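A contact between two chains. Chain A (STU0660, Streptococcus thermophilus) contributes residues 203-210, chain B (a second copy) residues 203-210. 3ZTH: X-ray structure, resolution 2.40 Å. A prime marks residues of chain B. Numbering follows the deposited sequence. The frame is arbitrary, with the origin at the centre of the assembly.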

# COMPACT_ATOMS: atom_id res chain seq x y z
N LEU A 203 -6.23 31.33 -14.04
CA LEU A 203 -7.13 31.70 -12.95
C LEU A 203 -8.61 31.78 -13.32
O LEU A 203 -9.01 32.63 -14.11
CB LEU A 203 -6.70 33.04 -12.37
CG LEU A 203 -5.49 33.05 -11.44
CD1 LEU A 203 -4.72 34.35 -11.59
CD2 LEU A 203 -5.96 32.87 -10.01
N LYS A 204 -9.43 30.91 -12.76
CA LYS A 204 -10.85 30.98 -13.03
C LYS A 204 -11.63 30.75 -11.75
O LYS A 204 -11.08 30.25 -10.77
CB LYS A 204 -11.26 29.96 -14.11
CG LYS A 204 -11.56 28.56 -13.64
CD LYS A 204 -12.10 27.72 -14.80
CE LYS A 204 -12.73 26.40 -14.33
NZ LYS A 204 -11.74 25.44 -13.74
N ASN A 205 -12.90 31.15 -11.74
CA ASN A 205 -13.79 31.00 -10.59
C ASN A 205 -13.54 31.98 -9.46
O ASN A 205 -14.25 31.96 -8.47
CB ASN A 205 -13.70 29.58 -10.01
CG ASN A 205 -13.97 28.52 -11.04
OD1 ASN A 205 -15.01 28.53 -11.69
ND2 ASN A 205 -13.04 27.59 -11.19
N ILE A 206 -12.53 32.83 -9.58
CA ILE A 206 -12.23 33.78 -8.52
C ILE A 206 -13.09 35.04 -8.52
O ILE A 206 -13.40 35.58 -7.45
CB ILE A 206 -10.74 34.17 -8.57
CG1 ILE A 206 -9.89 32.92 -8.33
CG2 ILE A 206 -10.43 35.22 -7.51
CD1 ILE A 206 -10.33 32.11 -7.11
N ASP A 207 -13.48 35.51 -9.70
CA ASP A 207 -14.31 36.71 -9.81
C ASP A 207 -15.49 36.69 -8.85
O ASP A 207 -15.86 37.71 -8.28
CB ASP A 207 -14.89 36.86 -11.22
CG ASP A 207 -13.84 37.20 -12.23
OD1 ASP A 207 -12.74 37.61 -11.81
OD2 ASP A 207 -14.12 37.06 -13.44
N GLY A 208 -16.11 35.52 -8.69
CA GLY A 208 -17.26 35.43 -7.83
C GLY A 208 -16.96 35.57 -6.35
O GLY A 208 -17.86 35.87 -5.57
N PHE A 209 -15.71 35.37 -5.97
CA PHE A 209 -15.34 35.43 -4.56
C PHE A 209 -14.84 36.77 -4.03
O PHE A 209 -14.63 36.92 -2.83
CB PHE A 209 -14.30 34.34 -4.26
CG PHE A 209 -14.67 32.99 -4.81
CD1 PHE A 209 -16.01 32.63 -4.99
CD2 PHE A 209 -13.67 32.06 -5.13
CE1 PHE A 209 -16.35 31.36 -5.47
CE2 PHE A 209 -14.00 30.79 -5.61
CZ PHE A 209 -15.34 30.44 -5.78
N ILE A 210 -14.66 37.75 -4.90
CA ILE A 210 -14.23 39.07 -4.45
C ILE A 210 -14.97 40.16 -5.19
O ILE A 210 -15.44 39.95 -6.31
CB ILE A 210 -12.71 39.27 -4.62
CG1 ILE A 210 -12.31 39.17 -6.09
CG2 ILE A 210 -11.95 38.22 -3.82
CD1 ILE A 210 -10.83 39.39 -6.31
N LEU B 203 -25.05 24.44 -4.22
CA LEU B 203 -24.47 24.52 -5.56
C LEU B 203 -23.84 25.89 -5.74
O LEU B 203 -24.48 26.91 -5.48
CB LEU B 203 -25.55 24.34 -6.63
CG LEU B 203 -25.22 23.36 -7.76
CD1 LEU B 203 -25.77 21.99 -7.39
CD2 LEU B 203 -25.83 23.85 -9.06
N LYS B 204 -22.60 25.91 -6.21
CA LYS B 204 -21.87 27.15 -6.42
C LYS B 204 -20.92 26.95 -7.59
O LYS B 204 -20.48 25.82 -7.84
CB LYS B 204 -21.09 27.48 -5.13
CG LYS B 204 -20.41 28.84 -5.10
CD LYS B 204 -19.96 29.22 -3.68
CE LYS B 204 -18.44 29.07 -3.47
NZ LYS B 204 -17.94 27.66 -3.51
N ASN B 205 -20.62 28.02 -8.33
CA ASN B 205 -19.70 27.97 -9.48
C ASN B 205 -20.15 27.22 -10.73
O ASN B 205 -19.42 27.20 -11.71
CB ASN B 205 -18.35 27.38 -9.06
CG ASN B 205 -17.78 28.04 -7.83
OD1 ASN B 205 -17.63 29.27 -7.78
ND2 ASN B 205 -17.46 27.24 -6.82
N ILE B 206 -21.32 26.61 -10.73
CA ILE B 206 -21.77 25.86 -11.91
C ILE B 206 -22.25 26.74 -13.08
O ILE B 206 -22.12 26.36 -14.24
CB ILE B 206 -22.87 24.83 -11.52
CG1 ILE B 206 -22.34 23.89 -10.44
CG2 ILE B 206 -23.30 24.01 -12.72
CD1 ILE B 206 -21.02 23.20 -10.79
N ASP B 207 -22.80 27.91 -12.77
CA ASP B 207 -23.29 28.85 -13.78
C ASP B 207 -22.31 29.15 -14.91
O ASP B 207 -22.70 29.18 -16.08
CB ASP B 207 -23.63 30.19 -13.14
CG ASP B 207 -24.71 30.08 -12.13
OD1 ASP B 207 -25.19 28.94 -11.93
OD2 ASP B 207 -25.09 31.11 -11.54
N GLY B 208 -21.06 29.42 -14.54
CA GLY B 208 -20.06 29.75 -15.53
C GLY B 208 -19.68 28.62 -16.47
O GLY B 208 -19.03 28.87 -17.48
N PHE B 209 -20.10 27.40 -16.15
CA PHE B 209 -19.76 26.24 -16.96
C PHE B 209 -20.87 25.71 -17.86
O PHE B 209 -20.66 24.74 -18.58
CB PHE B 209 -19.24 25.11 -16.07
CG PHE B 209 -18.21 25.57 -15.07
CD1 PHE B 209 -17.31 26.59 -15.39
CD2 PHE B 209 -18.15 24.98 -13.80
CE1 PHE B 209 -16.37 27.02 -14.46
CE2 PHE B 209 -17.21 25.40 -12.87
CZ PHE B 209 -16.32 26.42 -13.20
N ILE B 210 -22.04 26.32 -17.81
CA ILE B 210 -23.12 25.89 -18.70
C ILE B 210 -23.86 27.10 -19.26
O ILE B 210 -23.78 28.20 -18.72
CB ILE B 210 -24.12 24.93 -18.00
CG1 ILE B 210 -24.75 25.60 -16.78
CG2 ILE B 210 -23.40 23.66 -17.60
CD1 ILE B 210 -25.73 24.70 -16.06

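Each stretch continues a strand that begins earlier in the chain and turns sharply at Asn205, whose phi/psi of 75/-3 in chain A and 69/-2 in chain B lie in the left-handed region, one that asparagine tolerates better than most residues with a side chain. A tight turn follows. In chain A it is held by Phe209 N donating to Ile206 O at 2.8 Å; in chain B the equivalent bond, Phe209′ N to Ile206′ O, measures 3.0 Å, and residues 207-209 form a short 3-10 segment. Chain B adds a weak bond from Ile210′ N to Asp207′ O at 3.4 Å. The turn brings Phe209 back beside Asn205 of its own chain, so one compact loop offers both halves of the contact. The two loops meet at Asn205 and Asn205′, whose CA atoms are 6.7 Å apart.

No hydrogen bond crosses between the stretches. The contact is built instead from a reciprocal pairing: each asparagine addresses the phenylalanine of the other copy. Asn205 OD1 lies 2.9 Å from Phe209′ CZ, and Asn205′ OD1 lies 3.3 Å from Phe209 CZ. In both cases the oxygen sits at the ring edge, near the ring plane, where the slightly positive C-H rim can favour a carbonyl oxygen; the 2.9 Å approach is very short for such a pair. Both asparagines have chi1 in the m well and CA-to-CB bonds directed toward the opposing stretch. Their ND2 atoms are hydrogen-bonded elsewhere in the structure.

The phenylalanines reach the contact differently. Their CA-to-CB bonds point sideways, yet with chi1 at -47° in both copies the ring ends come nearer the other chain. Beside each ring lies the aliphatic part of a lysine: Lys204 CE is 3.7 Å from Phe209′ CE1, and Phe209 CE1 is likewise 3.7 Å from Lys204′ CE. The approach is oblique, and the methylene carbon packs against the ring.

The lysines are where the two copies differ most in side-chain conformation. Lys204 has chi1 at 85° (p) and points its CA-to-CB bond toward the other stretch, whereas Lys204′ has chi1 at -172° (t), starts sideways and has chi3 off its wells at 104°. Both nevertheless deliver CE to the same distance from a ring. The rule to read here is economical: a similar backbone turn and matching Asn and Phe chi1 wells accompany the pairing in both copies, while the lysine carries its CE to the ring by a different conformation in each copy. Together these residues bury 220 Å², counting both sides.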